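PDB 4RU4: tail spike protein gp49 from Pseudomonas phage LKA1, which degrades the O-specific polysaccharide of its Pseudomonas host as a lyase, probably helping the phage through the cell envelope during entry. Local coordinates for residues A375-G380 / S409-T414; R444-T449 / D473-S478; T479-L484 / A506-R511; T497-A502 / I539-P544. All coordinates share one frame; numbering follows the deposited sequence.

Interaction 1 (A375-G380 / S409-T414); sequences AEILGG and SAVLTT
Ile377 meets Val411 and Leu412 in the apolar part of this contact. Its CG1 lies 3.5 Å from Val411 CG1, closer than is usual for two carbons, and the two side chains cross at a slant. Val411 CG1 is anti to its backbone N (chi1 172°), which turns this branch toward Ile377. Both branches of Val411, CG1 and CG2, lie 3.9 Å from Ala375 CA. Leu412 runs alongside Ile377 and points the same way. Its CB starts off away from the strand, but CD2 comes back to 4.0 Å from Ile377 CG2.

The setting is a pectin lyase-like parallel beta-helix. Strands 372-377 and 403-405 are neighbours in one parallel sheet. The loop after 403-405 packs here against residues 375-377.

The polar link goes through water. One water accepts from Glu376 N at 2.9 Å and donates to Ala410 O at 2.9 Å. Glu376 CB is directed away from the loop. Its carboxylate makes a salt bridge to Arg162, in the range of the first Ig-like domain, and bonds to Tyr165 OH. Ile377 O accepts from Thr416 OG1, further along the same loop.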
loop_
_atom_site.group_PDB
_atom_site.type_symbol
_atom_site.label_atom_id
_atom_site.label_comp_id
_atom_site.label_asym_id
_atom_site.label_seq_id
_atom_site.Cartn_x
_atom_site.Cartn_y
_atom_site.Cartn_z
ATOM N N ALA B 375 -21.431 -7.780 -8.634
ATOM C CA ALA B 375 -22.162 -8.575 -9.624
ATOM C C ALA B 375 -21.445 -9.901 -9.740
ATOM O O ALA B 375 -20.243 -9.957 -9.471
ATOM C CB ALA B 375 -22.170 -7.881 -10.989
ATOM N N GLU B 376 -22.154 -10.947 -10.144
ATOM C CA GLU B 376 -21.496 -12.164 -10.606
ATOM C C GLU B 376 -20.532 -12.697 -9.552
ATOM O O GLU B 376 -19.370 -13.052 -9.851
ATOM C CB GLU B 376 -20.784 -11.914 -11.963
ATOM C CG GLU B 376 -21.727 -11.346 -13.042
ATOM C CD GLU B 376 -21.116 -11.273 -14.460
ATOM O OE1 GLU B 376 -19.868 -11.211 -14.599
ATOM O OE2 GLU B 376 -21.898 -11.229 -15.446
ATOM N N ILE B 377 -21.015 -12.735 -8.307
ATOM C CA ILE B 377 -20.218 -13.217 -7.182
ATOM C C ILE B 377 -20.211 -14.749 -7.184
ATOM O O ILE B 377 -21.234 -15.388 -6.917
ATOM C CB ILE B 377 -20.748 -12.663 -5.823
ATOM C CG1 ILE B 377 -20.578 -11.129 -5.779
ATOM C CG2 ILE B 377 -20.037 -13.327 -4.647
ATOM C CD1 ILE B 377 -19.105 -10.648 -5.797
ATOM N N LEU B 378 -19.057 -15.338 -7.493
ATOM C CA LEU B 378 -18.909 -16.791 -7.429
ATOM C C LEU B 378 -18.819 -17.238 -5.957
ATOM O O LEU B 378 -19.380 -18.272 -5.544
ATOM C CB LEU B 378 -17.653 -17.253 -8.194
ATOM C CG LEU B 378 -17.444 -18.772 -8.262
ATOM C CD1 LEU B 378 -18.510 -19.435 -9.141
ATOM C CD2 LEU B 378 -16.039 -19.148 -8.765
ATOM N N GLY B 379 -18.123 -16.429 -5.169
ATOM C CA GLY B 379 -17.800 -16.776 -3.801
ATOM C C GLY B 379 -16.370 -16.405 -3.461
ATOM O O GLY B 379 -15.621 -15.871 -4.293
ATOM N N GLY B 380 -15.992 -16.645 -2.212
ATOM C CA GLY B 380 -14.663 -16.271 -1.748
ATOM C C GLY B 380 -14.684 -14.973 -0.961
ATOM O O GLY B 380 -15.674 -14.632 -0.326
ATOM N N SER B 409 -30.102 -6.018 -7.751
ATOM C CA SER B 409 -29.697 -6.839 -8.889
ATOM C C SER B 409 -29.463 -8.269 -8.441
ATOM O O SER B 409 -29.383 -8.528 -7.238
ATOM C CB SER B 409 -28.417 -6.268 -9.523
ATOM O OG SER B 409 -27.411 -6.057 -8.529
ATOM N N ALA B 410 -29.344 -9.190 -9.396
ATOM C CA ALA B 410 -29.198 -10.623 -9.053
ATOM C C ALA B 410 -27.731 -11.060 -8.982
ATOM O O ALA B 410 -27.126 -11.451 -9.995
ATOM C CB ALA B 410 -29.976 -11.495 -10.040
ATOM N N VAL B 411 -27.169 -10.979 -7.779
ATOM C CA VAL B 411 -25.735 -11.077 -7.549
ATOM C C VAL B 411 -25.374 -12.306 -6.729
ATOM O O VAL B 411 -24.347 -12.959 -6.967
ATOM C CB VAL B 411 -25.264 -9.801 -6.784
ATOM C CG1 VAL B 411 -23.791 -9.915 -6.334
ATOM C CG2 VAL B 411 -25.478 -8.565 -7.650
ATOM N N LEU B 412 -26.210 -12.592 -5.738
ATOM C CA LEU B 412 -26.048 -13.751 -4.867
ATOM C C LEU B 412 -27.155 -14.746 -5.261
ATOM O O LEU B 412 -28.303 -14.654 -4.807
ATOM C CB LEU B 412 -26.135 -13.319 -3.390
ATOM C CG LEU B 412 -25.044 -12.351 -2.862
ATOM C CD1 LEU B 412 -25.309 -11.846 -1.396
ATOM C CD2 LEU B 412 -23.634 -12.934 -2.986
ATOM N N THR B 413 -26.822 -15.657 -6.176
ATOM C CA THR B 413 -27.849 -16.455 -6.841
ATOM C C THR B 413 -27.433 -17.910 -6.828
ATOM O O THR B 413 -26.442 -18.261 -6.195
ATOM C CB THR B 413 -27.986 -16.009 -8.315
ATOM O OG1 THR B 413 -26.785 -16.356 -9.021
ATOM C CG2 THR B 413 -28.197 -14.482 -8.412
ATOM N N THR B 414 -28.134 -18.750 -7.589
ATOM C CA THR B 414 -27.733 -20.149 -7.684
ATOM C C THR B 414 -26.338 -20.310 -8.308
ATOM O O THR B 414 -25.724 -21.382 -8.222
ATOM C CB THR B 414 -28.760 -21.003 -8.476
ATOM O OG1 THR B 414 -28.851 -20.521 -9.820
ATOM C CG2 THR B 414 -30.139 -20.933 -7.826
HETATM O O HOH W 1 -24.774 -10.356 -11.190
#

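Interaction 2 (R444-T449 / D473-S478); sequences RLEGST and DITSGS
Arg444, Leu445 and Glu446 pair in parallel with Asp473, Ile474 and Ser476, at the ends of two neighbouring strands near the protein surface. The register slips by one residue after Leu445, which makes a beta bulge. Leu445 O takes both N-H groups there: Thr475 N at 2.8 Å, in the carbonyl plane, and Ser476 N at 3.2 Å, from above that plane. Beyond the bulge the chains stay linked through Gly447 N to Ser476 O and Ser478 N to Ser448 O. Gly477 CA makes a CA-H...O contact of 3.3 Å to Ser448 O.

On one face Arg444 reaches across to the bulge. Its chain bends at chi3 (62°), which turns NE back. NH1 gives an almost straight bond to Thr475 OG1 (2.9 Å, 162°), in the guanidinium plane. NH1 and NH2 also both hold one oxygen of Glu446, two residues on: OE2, with NH2 at 3.1 Å in a salt bridge. Arg444 NE bonds to Gly407 O. The Asp473 carboxylate goes elsewhere, to Gln471 and Arg442.

On the other face Leu445 and Ile474 lie side by side, with Leu445 CD2 3.7 Å from Ile474 CG1. CD2 also rests 3.6 Å from Ser478 C. Two waters extend the join, one between Ser448 OG and Ser478 O, the other between Thr449 O and Ser478 OG. Parallel pairing of successive coils, here with a bulge where the chain turns a corner at Thr475, is typical of the pectin lyase-like beta-helix.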
loop_
_atom_site.group_PDB
_atom_site.type_symbol
_atom_site.label_atom_id
_atom_site.label_comp_id
_atom_site.label_asym_id
_atom_site.label_seq_id
_atom_site.Cartn_x
_atom_site.Cartn_y
_atom_site.Cartn_z
ATOM N N ARG B 444 -28.312 -8.755 -0.380
ATOM C CA ARG B 444 -29.646 -9.327 -0.565
ATOM C C ARG B 444 -29.494 -10.632 -1.355
ATOM O O ARG B 444 -28.910 -10.652 -2.450
ATOM C CB ARG B 444 -30.573 -8.356 -1.310
ATOM C CG ARG B 444 -32.009 -8.912 -1.536
ATOM C CD ARG B 444 -32.909 -7.896 -2.264
ATOM N NE ARG B 444 -32.327 -7.630 -3.567
ATOM C CZ ARG B 444 -32.556 -8.353 -4.656
ATOM N NH1 ARG B 444 -33.434 -9.356 -4.628
ATOM N NH2 ARG B 444 -31.938 -8.035 -5.786
ATOM N N LEU B 445 -30.000 -11.715 -0.780
ATOM C CA LEU B 445 -29.961 -13.036 -1.409
ATOM C C LEU B 445 -31.015 -13.126 -2.502
ATOM O O LEU B 445 -32.203 -12.806 -2.270
ATOM C CB LEU B 445 -30.242 -14.131 -0.364
ATOM C CG LEU B 445 -29.098 -14.775 0.441
ATOM C CD1 LEU B 445 -27.855 -13.850 0.608
ATOM C CD2 LEU B 445 -29.577 -15.427 1.735
ATOM N N GLU B 446 -30.592 -13.604 -3.667
ATOM C CA GLU B 446 -31.534 -13.900 -4.744
ATOM C C GLU B 446 -31.259 -15.296 -5.292
ATOM O O GLU B 446 -31.108 -15.497 -6.507
ATOM C CB GLU B 446 -31.505 -12.835 -5.847
ATOM C CG GLU B 446 -32.863 -12.803 -6.604
ATOM C CD GLU B 446 -32.950 -11.719 -7.661
ATOM O OE1 GLU B 446 -33.497 -12.018 -8.753
ATOM O OE2 GLU B 446 -32.496 -10.579 -7.405
ATOM N N GLY B 447 -31.167 -16.262 -4.384
ATOM C CA GLY B 447 -31.134 -17.645 -4.805
ATOM C C GLY B 447 -29.983 -18.449 -4.251
ATOM O O GLY B 447 -30.032 -19.664 -4.282
ATOM N N SER B 448 -28.923 -17.784 -3.803
ATOM C CA SER B 448 -27.786 -18.487 -3.225
ATOM C C SER B 448 -28.180 -19.205 -1.939
ATOM O O SER B 448 -29.134 -18.806 -1.267
ATOM C CB SER B 448 -26.634 -17.512 -2.938
ATOM O OG SER B 448 -27.043 -16.486 -2.024
ATOM N N THR B 449 -27.443 -20.264 -1.605
ATOM C CA THR B 449 -27.684 -20.984 -0.367
ATOM C C THR B 449 -26.434 -21.073 0.509
ATOM O O THR B 449 -26.450 -21.710 1.560
ATOM C CB THR B 449 -28.223 -22.389 -0.639
ATOM O OG1 THR B 449 -27.286 -23.104 -1.468
ATOM C CG2 THR B 449 -29.599 -22.297 -1.323
ATOM N N ASP B 473 -30.845 -8.794 3.504
ATOM C CA ASP B 473 -32.181 -9.188 3.060
ATOM C C ASP B 473 -32.144 -10.512 2.342
ATOM O O ASP B 473 -31.094 -10.943 1.839
ATOM C CB ASP B 473 -32.711 -8.183 2.038
ATOM C CG ASP B 473 -33.023 -6.869 2.650
ATOM O OD1 ASP B 473 -33.649 -6.872 3.727
ATOM O OD2 ASP B 473 -32.627 -5.843 2.075
ATOM N N ILE B 474 -33.313 -11.139 2.267
ATOM C CA ILE B 474 -33.463 -12.364 1.506
ATOM C C ILE B 474 -34.714 -12.300 0.628
ATOM O O ILE B 474 -35.838 -12.258 1.127
ATOM C CB ILE B 474 -33.553 -13.577 2.430
ATOM C CG1 ILE B 474 -32.313 -13.614 3.350
ATOM C CG2 ILE B 474 -33.715 -14.854 1.574
ATOM C CD1 ILE B 474 -32.283 -14.763 4.333
ATOM N N THR B 475 -34.507 -12.284 -0.678
ATOM C CA THR B 475 -35.609 -12.389 -1.619
ATOM C C THR B 475 -35.857 -13.869 -1.931
ATOM O O THR B 475 -36.994 -14.328 -1.913
ATOM C CB THR B 475 -35.310 -11.587 -2.895
ATOM O OG1 THR B 475 -35.262 -10.198 -2.565
ATOM C CG2 THR B 475 -36.379 -11.809 -3.978
ATOM N N SER B 476 -34.795 -14.616 -2.207
ATOM C CA SER B 476 -34.903 -16.067 -2.360
ATOM C C SER B 476 -33.577 -16.698 -1.952
ATOM O O SER B 476 -32.559 -16.003 -1.861
ATOM C CB SER B 476 -35.284 -16.456 -3.798
ATOM O OG SER B 476 -34.243 -16.104 -4.701
ATOM N N GLY B 477 -33.587 -18.000 -1.697
ATOM C CA GLY B 477 -32.404 -18.681 -1.217
ATOM C C GLY B 477 -32.348 -18.590 0.302
ATOM O O GLY B 477 -33.350 -18.275 0.944
ATOM N N SER B 478 -31.182 -18.846 0.882
ATOM C CA SER B 478 -31.062 -18.896 2.351
ATOM C C SER B 478 -29.604 -18.839 2.715
ATOM O O SER B 478 -28.758 -19.040 1.865
ATOM C CB SER B 478 -31.636 -20.218 2.883
ATOM O OG SER B 478 -30.995 -21.297 2.222
HETATM O O HOH W 2 -26.768 -17.536 0.396
HETATM O O HOH W 3 -28.616 -22.431 3.076
#

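Interaction 3 (T479-L484 / A506-R511); sequences TSPEYL and ASAPMR
Ala508 packs its methyl against Pro481 and Leu484, on the buried side of this contact. Ala508 CB touches CB, CG and CD of the Pro481 ring, with CG at 3.8 Å. Leu484 CB comes in beside it, 4.2 Å from Ala508 CB. Leu484 CG is anti to the backbone N (chi1 172°) and lies 4.2 Å from Met510 CG. The Met510 chain is extended and runs alongside Leu484, pointing the same way. Pro481 also packs on Phe505, and Leu484 on Leu470 and Leu472. The Pro509 ring fits closely against two carbonyl oxygens: its CD is 3.4 Å from Pro481 O and its CG 3.5 Å from Glu482 O.

Two backbone bonds fix the register here. Leu484 N donates to Pro509 O at 3.0 Å, and Arg511 N donates to Leu484 O at 3.0 Å. The second is the straighter, at 160° against 138°.

The loose side is the exposed side chain of Glu482. Its CB is directed away from the 506-511 segment.

Arg511 looks to other partners: Glu487, the C-terminal carboxylate of Val602, and Leu489 O of the second subunit. The parallel bridge of Leu484 with Met510 is where strands 484-487 and 510-522 begin to pair. It probably lies near the C-terminal end of the pectin lyase-like beta-helix, where the chain leads on to the Ig-like domain.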
loop_
_atom_site.group_PDB
_atom_site.type_symbol
_atom_site.label_atom_id
_atom_site.label_comp_id
_atom_site.label_asym_id
_atom_site.label_seq_id
_atom_site.Cartn_x
_atom_site.Cartn_y
_atom_site.Cartn_z
ATOM N N THR B 479 -29.292 -18.573 3.985
ATOM C CA THR B 479 -27.906 -18.529 4.382
ATOM C C THR B 479 -27.730 -18.885 5.864
ATOM O O THR B 479 -28.578 -18.562 6.688
ATOM C CB THR B 479 -27.256 -17.136 4.078
ATOM O OG1 THR B 479 -25.842 -17.229 4.248
ATOM C CG2 THR B 479 -27.816 -16.028 4.981
ATOM N N SER B 480 -26.635 -19.566 6.166
ATOM C CA SER B 480 -26.226 -19.819 7.559
ATOM C C SER B 480 -24.804 -19.273 7.722
ATOM O O SER B 480 -23.808 -20.008 7.579
ATOM C CB SER B 480 -26.262 -21.322 7.851
ATOM O OG SER B 480 -27.606 -21.777 7.928
ATOM N N PRO B 481 -24.691 -17.967 7.973
ATOM C CA PRO B 481 -23.355 -17.349 8.017
ATOM C C PRO B 481 -22.537 -17.869 9.191
ATOM O O PRO B 481 -23.120 -18.242 10.203
ATOM C CB PRO B 481 -23.661 -15.856 8.231
ATOM C CG PRO B 481 -25.098 -15.680 7.716
ATOM C CD PRO B 481 -25.772 -16.984 8.163
ATOM N N GLU B 482 -21.219 -17.931 9.039
ATOM C CA GLU B 482 -20.325 -18.149 10.181
ATOM C C GLU B 482 -20.187 -16.910 11.052
ATOM O O GLU B 482 -19.903 -17.018 12.241
ATOM C CB GLU B 482 -18.934 -18.605 9.728
ATOM C CG GLU B 482 -18.912 -19.997 9.118
ATOM C CD GLU B 482 -17.552 -20.360 8.503
ATOM O OE1 GLU B 482 -16.666 -19.474 8.353
ATOM O OE2 GLU B 482 -17.371 -21.550 8.164
ATOM N N TYR B 483 -20.350 -15.720 10.487
ATOM C CA TYR B 483 -20.232 -14.523 11.328
ATOM C C TYR B 483 -20.879 -13.312 10.704
ATOM O O TYR B 483 -20.974 -13.185 9.475
ATOM C CB TYR B 483 -18.760 -14.169 11.639
ATOM C CG TYR B 483 -17.864 -13.943 10.421
ATOM C CD1 TYR B 483 -17.736 -12.675 9.845
ATOM C CD2 TYR B 483 -17.130 -14.995 9.870
ATOM C CE1 TYR B 483 -16.896 -12.464 8.751
ATOM C CE2 TYR B 483 -16.303 -14.803 8.775
ATOM C CZ TYR B 483 -16.181 -13.531 8.230
ATOM O OH TYR B 483 -15.349 -13.336 7.162
ATOM N N LEU B 484 -21.297 -12.420 11.586
ATOM C CA LEU B 484 -21.866 -11.147 11.196
ATOM C C LEU B 484 -21.336 -10.134 12.220
ATOM O O LEU B 484 -21.758 -10.116 13.372
ATOM C CB LEU B 484 -23.389 -11.283 11.225
ATOM C CG LEU B 484 -24.315 -10.100 11.050
ATOM C CD1 LEU B 484 -23.710 -9.156 10.054
ATOM C CD2 LEU B 484 -25.665 -10.664 10.529
ATOM N N ALA B 506 -30.477 -13.190 10.520
ATOM C CA ALA B 506 -30.948 -12.840 11.868
ATOM C C ALA B 506 -30.443 -13.828 12.923
ATOM O O ALA B 506 -30.260 -13.455 14.069
ATOM C CB ALA B 506 -32.491 -12.737 11.917
ATOM N N SER B 507 -30.190 -15.072 12.516
ATOM C CA SER B 507 -29.767 -16.106 13.454
ATOM C C SER B 507 -28.262 -16.384 13.415
ATOM O O SER B 507 -27.781 -17.315 14.047
ATOM C CB SER B 507 -30.568 -17.395 13.225
ATOM O OG SER B 507 -30.532 -17.775 11.863
ATOM N N ALA B 508 -27.525 -15.582 12.652
ATOM C CA ALA B 508 -26.073 -15.745 12.527
ATOM C C ALA B 508 -25.362 -15.396 13.831
ATOM O O ALA B 508 -25.877 -14.599 14.613
ATOM C CB ALA B 508 -25.560 -14.827 11.416
ATOM N N PRO B 509 -24.174 -15.976 14.076
ATOM C CA PRO B 509 -23.416 -15.535 15.259
ATOM C C PRO B 509 -22.993 -14.075 15.047
ATOM O O PRO B 509 -22.291 -13.795 14.076
ATOM C CB PRO B 509 -22.182 -16.429 15.242
ATOM C CG PRO B 509 -22.565 -17.616 14.374
ATOM C CD PRO B 509 -23.448 -17.009 13.326
ATOM N N MET B 510 -23.409 -13.179 15.942
ATOM C CA MET B 510 -23.194 -11.752 15.772
ATOM C C MET B 510 -22.221 -11.193 16.776
ATOM O O MET B 510 -22.201 -11.635 17.919
ATOM C CB MET B 510 -24.501 -10.988 15.994
ATOM C CG MET B 510 -25.510 -11.174 14.908
ATOM S SD MET B 510 -26.993 -10.272 15.389
ATOM C CE MET B 510 -28.025 -10.693 13.986
ATOM N N ARG B 511 -21.441 -10.203 16.338
ATOM C CA ARG B 511 -20.733 -9.298 17.235
ATOM C C ARG B 511 -21.191 -7.866 16.934
ATOM O O ARG B 511 -21.141 -7.437 15.779
ATOM C CB ARG B 511 -19.207 -9.442 17.059
ATOM C CG ARG B 511 -18.392 -8.635 18.038
ATOM C CD ARG B 511 -16.896 -8.703 17.727
ATOM N NE ARG B 511 -16.443 -10.053 17.538
ATOM C CZ ARG B 511 -15.504 -10.434 16.671
ATOM N NH1 ARG B 511 -14.823 -9.568 15.914
ATOM N NH2 ARG B 511 -15.217 -11.713 16.606
#

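Interaction 4 (T497-A502 / I539-P544); sequences TLASAA and IYPKAP
Thr497 and Ile539 form a single backbone bridge between the last strand of a parallel beta-helix sheet, 497-501, and a loop of the C-terminal Ig-like domain. Strand 497-501 is outermost in its sheet within this chain, and its other side pairs with strand 468-474.

Leu498 N donates to Ile539 O at 3.0 Å. The bond is nearly straight (173°), and the donor sits almost in line with the carbonyl. The side chains of Thr497 and Ile539 cross obliquely beside it, with Thr497 OG1 3.7 Å from Ile539 CD1.

The chain turns a corner at Leu498, and its CB is directed toward the loop. Leu498 CD1 meets ring atoms CD1 and CE1 of Tyr540, 3.6 Å from CD1. Pro544 CB sits over the centre of one face of the Tyr540 ring, and the Phe536 ring meets it with the planes steeply inclined. Tyr540 OH bonds to Pro513 O, so the hydroxyl too is held.

Further along, Pro541 lies against Ala499. Its CG is 4.0 Å from Ala499 CB, and its CB is 3.6 Å from Ala499 O. A water bonds to Pro541 O at 2.8 Å and only weakly to Ala501 O. Pro544 O accepts from Arg518 of the second subunit.

Pro541 has no N-H to offer, which is consistent with the pairing stopping after one bridge. Beyond that one direct hydrogen bond the segments meet mainly through nonpolar contacts, with a water that bonds only weakly on one side.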
loop_
_atom_site.group_PDB
_atom_site.type_symbol
_atom_site.label_atom_id
_atom_site.label_comp_id
_atom_site.label_asym_id
_atom_site.label_seq_id
_atom_site.Cartn_x
_atom_site.Cartn_y
_atom_site.Cartn_z
ATOM N N THR B 497 -29.641 2.155 13.056
ATOM C CA THR B 497 -29.826 0.727 13.280
ATOM C C THR B 497 -28.536 0.020 12.859
ATOM O O THR B 497 -28.052 0.221 11.756
ATOM C CB THR B 497 -30.995 0.216 12.431
ATOM O OG1 THR B 497 -32.210 0.854 12.885
ATOM C CG2 THR B 497 -31.118 -1.309 12.524
ATOM N N LEU B 498 -27.986 -0.820 13.719
ATOM C CA LEU B 498 -26.724 -1.474 13.391
ATOM C C LEU B 498 -26.876 -2.463 12.244
ATOM O O LEU B 498 -26.065 -2.487 11.316
ATOM C CB LEU B 498 -26.156 -2.192 14.632
ATOM C CG LEU B 498 -25.678 -1.256 15.729
ATOM C CD1 LEU B 498 -25.602 -2.002 17.042
ATOM C CD2 LEU B 498 -24.319 -0.688 15.313
ATOM N N ALA B 499 -27.892 -3.306 12.312
ATOM C CA ALA B 499 -28.066 -4.283 11.267
ATOM C C ALA B 499 -29.507 -4.744 11.163
ATOM O O ALA B 499 -30.039 -5.350 12.085
ATOM C CB ALA B 499 -27.130 -5.484 11.514
ATOM N N SER B 500 -30.158 -4.415 10.055
ATOM C CA SER B 500 -31.404 -5.075 9.728
ATOM C C SER B 500 -31.006 -6.416 9.150
ATOM O O SER B 500 -30.204 -6.484 8.220
ATOM C CB SER B 500 -32.212 -4.261 8.712
ATOM O OG SER B 500 -32.750 -3.117 9.341
ATOM N N ALA B 501 -31.535 -7.488 9.724
ATOM C CA ALA B 501 -31.131 -8.829 9.304
ATOM C C ALA B 501 -32.335 -9.743 9.181
ATOM O O ALA B 501 -33.069 -9.930 10.162
ATOM C CB ALA B 501 -30.137 -9.431 10.291
ATOM N N ALA B 502 -32.521 -10.326 8.000
ATOM C CA ALA B 502 -33.662 -11.208 7.769
ATOM C C ALA B 502 -33.236 -12.681 7.713
ATOM O O ALA B 502 -32.103 -13.002 7.334
ATOM C CB ALA B 502 -34.393 -10.806 6.508
ATOM N N ILE B 539 -29.725 0.994 17.564
ATOM C CA ILE B 539 -30.661 -0.105 17.694
ATOM C C ILE B 539 -29.981 -1.426 17.290
ATOM O O ILE B 539 -29.429 -1.540 16.194
ATOM C CB ILE B 539 -31.902 0.139 16.809
ATOM C CG1 ILE B 539 -32.610 1.429 17.242
ATOM C CG2 ILE B 539 -32.841 -1.067 16.866
ATOM C CD1 ILE B 539 -33.488 2.021 16.179
ATOM N N TYR B 540 -30.033 -2.420 18.175
ATOM C CA TYR B 540 -29.437 -3.735 17.931
ATOM C C TYR B 540 -30.359 -4.636 17.089
ATOM O O TYR B 540 -31.561 -4.381 16.999
ATOM C CB TYR B 540 -29.105 -4.423 19.273
ATOM C CG TYR B 540 -27.988 -3.751 20.040
ATOM C CD1 TYR B 540 -26.651 -4.071 19.778
ATOM C CD2 TYR B 540 -28.269 -2.790 21.028
ATOM C CE1 TYR B 540 -25.618 -3.453 20.464
ATOM C CE2 TYR B 540 -27.240 -2.146 21.725
ATOM C CZ TYR B 540 -25.905 -2.504 21.449
ATOM O OH TYR B 540 -24.873 -1.889 22.133
ATOM N N PRO B 541 -29.797 -5.687 16.450
ATOM C CA PRO B 541 -30.660 -6.598 15.680
ATOM C C PRO B 541 -31.606 -7.413 16.548
ATOM O O PRO B 541 -32.613 -7.892 16.042
ATOM C CB PRO B 541 -29.672 -7.538 14.962
ATOM C CG PRO B 541 -28.308 -6.898 15.103
ATOM C CD PRO B 541 -28.368 -6.023 16.337
ATOM N N LYS B 542 -31.288 -7.572 17.832
ATOM C CA LYS B 542 -32.144 -8.300 18.773
ATOM C C LYS B 542 -31.755 -7.799 20.163
ATOM O O LYS B 542 -30.822 -7.014 20.271
ATOM C CB LYS B 542 -31.898 -9.812 18.666
ATOM C CG LYS B 542 -30.428 -10.217 18.896
ATOM C CD LYS B 542 -30.202 -11.677 18.473
ATOM C CE LYS B 542 -28.830 -12.161 18.894
ATOM N NZ LYS B 542 -28.673 -13.629 18.613
ATOM N N ALA B 543 -32.458 -8.224 21.213
ATOM C CA ALA B 543 -32.115 -7.767 22.568
ATOM C C ALA B 543 -30.654 -8.079 22.860
ATOM O O ALA B 543 -30.189 -9.195 22.665
ATOM C CB ALA B 543 -32.992 -8.407 23.594
ATOM N N PRO B 544 -29.904 -7.061 23.263
ATOM C CA PRO B 544 -28.485 -7.286 23.507
ATOM C C PRO B 544 -28.241 -7.910 24.884
ATOM O O PRO B 544 -29.167 -8.014 25.709
ATOM C CB PRO B 544 -27.915 -5.869 23.458
ATOM C CG PRO B 544 -29.082 -4.993 23.952
ATOM C CD PRO B 544 -30.278 -5.633 23.316
HETATM O O HOH W 4 -32.676 -9.268 13.563
#

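Overall arrangement
The contacts run from the beta-helix toward the C-terminal Ig-like domain; 1 and 2 come in series, 3 and 4 interleave. Interactions 1 and 2, with centres about 10 Å apart, touch: Leu412 O lies 2.8 Å from Glu446 N, a probable hydrogen bond. Interaction 2 meets interaction 3 where Leu445 CD2 packs on Thr479 CB, and interaction 4 where Ile474 CD1 packs on Ala502 O. Interactions 3 and 4, with centres about 12 Å apart, meet at Met510 SD and Pro541 CG (3.6 Å), and both touch the second subunit. All four lie away from the calcium site of Gly368 and Asp394. A sodium ion is about 4 Å from the Ala375 side chain in interaction 1.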